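Local coordinates for protein Poly(Beta-D-mannuronate) lyase (Pseudopedobacter saltans, PDB 7O79) that probably cleaves poly(beta-D-mannuronate), the mannuronate-rich part of alginate, as a polysaccharide lyase of family 6 with a beta-helix fold, at residues F38-T49 and D69-G77. Numbering follows the deposited sequence.
Sequences FNSKASKAKPIT and DAPYLVVEG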
loop_
_atom_site.group_PDB
_atom_site.type_symbol
_atom_site.label_atom_id
_atom_site.label_comp_id
_atom_site.label_asym_id
_atom_site.label_seq_id
_atom_site.Cartn_x
_atom_site.Cartn_y
_atom_site.Cartn_z
ATOM N N PHE A 38 -1.089 -18.652 -18.083
ATOM C CA PHE A 38 0.324 -18.802 -18.385
ATOM C C PHE A 38 0.972 -19.787 -17.433
ATOM O O PHE A 38 1.313 -19.469 -16.330
ATOM C CB PHE A 38 0.965 -17.423 -18.304
ATOM C CG PHE A 38 2.278 -17.283 -18.979
ATOM C CD1 PHE A 38 2.732 -18.198 -19.898
ATOM C CD2 PHE A 38 3.060 -16.176 -18.701
ATOM C CE1 PHE A 38 3.946 -18.026 -20.507
ATOM C CE2 PHE A 38 4.268 -15.993 -19.311
ATOM C CZ PHE A 38 4.714 -16.919 -20.227
ATOM N N ASN A 39 1.145 -20.993 -17.936
ATOM C CA ASN A 39 1.680 -22.080 -17.174
ATOM C C ASN A 39 2.753 -22.848 -17.867
ATOM O O ASN A 39 2.965 -23.982 -17.535
ATOM C CB ASN A 39 0.595 -23.047 -16.741
ATOM C CG ASN A 39 -0.002 -23.818 -17.898
ATOM O OD1 ASN A 39 0.099 -23.428 -19.036
ATOM N ND2 ASN A 39 -0.638 -24.917 -17.582
ATOM N N SER A 40 3.579 -22.173 -18.676
ATOM C CA SER A 40 4.689 -22.784 -19.397
ATOM C C SER A 40 5.735 -23.303 -18.418
ATOM O O SER A 40 5.821 -22.868 -17.265
ATOM C CB SER A 40 5.335 -21.788 -20.374
ATOM O OG SER A 40 4.400 -21.246 -21.299
ATOM N N LYS A 41 6.539 -24.258 -18.899
ATOM C CA LYS A 41 7.541 -24.944 -18.088
ATOM C C LYS A 41 8.882 -24.273 -18.359
ATOM O O LYS A 41 9.558 -24.580 -19.344
ATOM C CB LYS A 41 7.571 -26.436 -18.406
ATOM N N ALA A 42 9.245 -23.333 -17.496
ATOM C CA ALA A 42 10.464 -22.549 -17.613
ATOM C C ALA A 42 11.475 -23.031 -16.582
ATOM O O ALA A 42 11.239 -23.983 -15.827
ATOM C CB ALA A 42 10.163 -21.053 -17.435
ATOM N N SER A 43 12.618 -22.363 -16.542
ATOM C CA SER A 43 13.631 -22.666 -15.545
ATOM C C SER A 43 14.118 -21.371 -14.902
ATOM O O SER A 43 13.959 -20.268 -15.444
ATOM C CB SER A 43 14.812 -23.430 -16.159
ATOM O OG SER A 43 15.591 -22.551 -16.950
ATOM N N LYS A 44 14.716 -21.520 -13.723
ATOM C CA LYS A 44 15.214 -20.349 -13.014
ATOM C C LYS A 44 16.204 -19.576 -13.875
ATOM O O LYS A 44 16.146 -18.347 -13.943
ATOM C CB LYS A 44 15.850 -20.790 -11.702
ATOM C CG LYS A 44 16.511 -19.700 -10.896
ATOM C CD LYS A 44 17.338 -20.350 -9.800
ATOM C CE LYS A 44 16.437 -21.011 -8.767
ATOM N NZ LYS A 44 17.279 -21.733 -7.765
ATOM N N ALA A 45 17.097 -20.290 -14.574
ATOM C CA ALA A 45 18.106 -19.653 -15.401
ATOM C C ALA A 45 17.600 -19.294 -16.793
ATOM O O ALA A 45 18.205 -18.436 -17.446
ATOM C CB ALA A 45 19.350 -20.551 -15.515
ATOM N N LYS A 46 16.512 -19.915 -17.263
ATOM C CA LYS A 46 15.947 -19.616 -18.584
ATOM C C LYS A 46 14.449 -19.375 -18.461
ATOM O O LYS A 46 13.639 -20.287 -18.701
ATOM C CB LYS A 46 16.229 -20.725 -19.604
ATOM C CG LYS A 46 17.677 -20.867 -20.037
ATOM C CD LYS A 46 17.788 -21.950 -21.116
ATOM C CE LYS A 46 19.213 -22.151 -21.586
ATOM N NZ LYS A 46 19.284 -23.205 -22.643
ATOM N N PRO A 47 14.044 -18.156 -18.094
ATOM C CA PRO A 47 12.616 -17.836 -18.023
ATOM C C PRO A 47 11.971 -17.947 -19.393
ATOM O O PRO A 47 12.635 -18.022 -20.432
ATOM C CB PRO A 47 12.577 -16.388 -17.517
ATOM C CG PRO A 47 13.984 -16.080 -17.059
ATOM C CD PRO A 47 14.907 -17.025 -17.719
ATOM N N ILE A 48 10.644 -17.971 -19.385
ATOM C CA ILE A 48 9.852 -17.921 -20.607
ATOM C C ILE A 48 9.057 -16.626 -20.591
ATOM O O ILE A 48 8.496 -16.239 -19.561
ATOM C CB ILE A 48 8.938 -19.159 -20.756
ATOM C CG1 ILE A 48 9.774 -20.423 -20.937
ATOM C CG2 ILE A 48 7.967 -19.000 -21.932
ATOM C CD1 ILE A 48 8.989 -21.683 -20.795
ATOM N N THR A 49 9.036 -15.945 -21.726
ATOM C CA THR A 49 8.487 -14.605 -21.835
ATOM C C THR A 49 7.308 -14.606 -22.796
ATOM O O THR A 49 7.414 -15.108 -23.918
ATOM C CB THR A 49 9.559 -13.629 -22.315
ATOM O OG1 THR A 49 10.666 -13.657 -21.401
ATOM C CG2 THR A 49 9.004 -12.192 -22.408
ATOM N N ASP A 69 0.829 -19.025 -13.613
ATOM C CA ASP A 69 0.537 -20.276 -12.911
ATOM C C ASP A 69 1.691 -21.267 -12.944
ATOM O O ASP A 69 1.462 -22.466 -12.746
ATOM C CB ASP A 69 -0.724 -20.946 -13.466
ATOM C CG ASP A 69 -1.950 -20.038 -13.408
ATOM O OD1 ASP A 69 -2.036 -19.178 -12.505
ATOM O OD2 ASP A 69 -2.833 -20.189 -14.270
ATOM N N ALA A 70 2.911 -20.796 -13.209
ATOM C CA ALA A 70 4.127 -21.589 -13.079
ATOM C C ALA A 70 5.295 -20.627 -12.884
ATOM O O ALA A 70 5.183 -19.438 -13.215
ATOM C CB ALA A 70 4.347 -22.491 -14.308
ATOM N N PRO A 71 6.400 -21.084 -12.295
ATOM C CA PRO A 71 7.464 -20.146 -11.913
ATOM C C PRO A 71 8.307 -19.694 -13.097
ATOM O O PRO A 71 8.334 -20.319 -14.161
ATOM C CB PRO A 71 8.309 -20.945 -10.915
ATOM C CG PRO A 71 8.116 -22.371 -11.328
ATOM C CD PRO A 71 6.669 -22.449 -11.800
ATOM N N TYR A 72 8.996 -18.567 -12.875
ATOM C CA TYR A 72 9.981 -18.001 -13.814
ATOM C C TYR A 72 9.362 -17.610 -15.150
ATOM O O TYR A 72 9.947 -17.844 -16.213
ATOM C CB TYR A 72 11.171 -18.942 -14.028
ATOM C CG TYR A 72 11.598 -19.664 -12.780
ATOM C CD1 TYR A 72 12.067 -18.950 -11.675
ATOM C CD2 TYR A 72 11.550 -21.045 -12.701
ATOM C CE1 TYR A 72 12.464 -19.600 -10.519
ATOM C CE2 TYR A 72 11.950 -21.710 -11.551
ATOM C CZ TYR A 72 12.410 -20.977 -10.466
ATOM O OH TYR A 72 12.805 -21.632 -9.328
ATOM N N LEU A 73 8.202 -16.955 -15.095
ATOM C CA LEU A 73 7.508 -16.479 -16.279
ATOM C C LEU A 73 7.459 -14.958 -16.286
ATOM O O LEU A 73 7.212 -14.329 -15.254
ATOM C CB LEU A 73 6.088 -17.045 -16.351
ATOM C CG LEU A 73 5.984 -18.571 -16.373
ATOM C CD1 LEU A 73 4.536 -19.003 -16.513
ATOM C CD2 LEU A 73 6.835 -19.118 -17.518
ATOM N N VAL A 74 7.682 -14.377 -17.458
ATOM C CA VAL A 74 7.737 -12.937 -17.639
ATOM C C VAL A 74 6.674 -12.544 -18.652
ATOM O O VAL A 74 6.520 -13.200 -19.688
ATOM C CB VAL A 74 9.132 -12.483 -18.118
ATOM C CG1 VAL A 74 9.178 -10.965 -18.318
ATOM C CG2 VAL A 74 10.221 -12.966 -17.153
ATOM N N VAL A 75 5.952 -11.463 -18.360
ATOM C CA VAL A 75 4.965 -10.902 -19.268
ATOM C C VAL A 75 5.318 -9.440 -19.473
ATOM O O VAL A 75 5.543 -8.719 -18.496
ATOM C CB VAL A 75 3.529 -11.055 -18.732
ATOM C CG1 VAL A 75 2.567 -10.195 -19.539
ATOM C CG2 VAL A 75 3.100 -12.529 -18.758
ATOM N N GLU A 76 5.396 -9.008 -20.736
ATOM C CA GLU A 76 5.830 -7.654 -21.054
ATOM C C GLU A 76 4.929 -7.010 -22.093
ATOM O O GLU A 76 4.504 -7.666 -23.046
ATOM C CB GLU A 76 7.258 -7.641 -21.591
ATOM C CG GLU A 76 8.218 -8.459 -20.788
ATOM C CD GLU A 76 9.641 -8.022 -20.994
ATOM O OE1 GLU A 76 10.231 -7.447 -20.057
ATOM O OE2 GLU A 76 10.168 -8.256 -22.104
ATOM N N GLY A 77 4.663 -5.713 -21.916
ATOM C CA GLY A 77 4.153 -4.891 -22.999
ATOM C C GLY A 77 2.674 -4.968 -23.319
ATOM O O GLY A 77 2.269 -4.484 -24.384
HETATM O O HOH W 1 7.605 -22.635 -15.277
#
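Two successive turns of the right-handed parallel beta-helix meet here, near its N-terminal end, where Ile48 pairs with Leu73 and Thr49 with Val74 as parallel neighbours. Two backbone hydrogen bonds join the strands, Ile48 N donating to Tyr72 O (3.3 Å) and Val74 N to Ile48 O (2.9 Å); Asp69 N donates to Phe38 O (2.8 Å) where strands 35-38 and 65-68 end, on another face of the coil. Inside the coil, the two methyls of the branched Leu73 divide between partners. Its CD1 sits over the centre of one face of the Phe38 ring, 3.8 Å from the centroid, while CD2 reaches the CB atoms of Ala42 and Ile48. With CG anti to the backbone N (chi1 -162°), the Phe38 ring is turned toward Leu73 and Val75, its CD2 lying 3.6 Å from Val75 CG2 and Val74 O at the ring edge. Such stacking of apolar residues from rung to rung is how a parallel beta-helix fills its core, and helix 8-17 covers Phe38 through Ile15. On the other face of the sheet Thr49 and Val74, both beta-branched and suited to strands, lie side by side. Where the chain bends, the Tyr72 ring lies flat against the turn at Lys44: Lys44 CA stands over the ring centre, 3.5 Å from the centroid, and Pro71 CB lies against the opposite face. Were Tyr72 cut back to an alanine, the face against which Lys44 CA packs would be lost, and the 43-46 turn would probably be freer to shift. A water takes the N-H of Ala42 and gives its two hydrogens to Ser40 O and Pro71 O (2.7 Å to the latter), so two carbonyls that cannot bond to each other are joined across the coils.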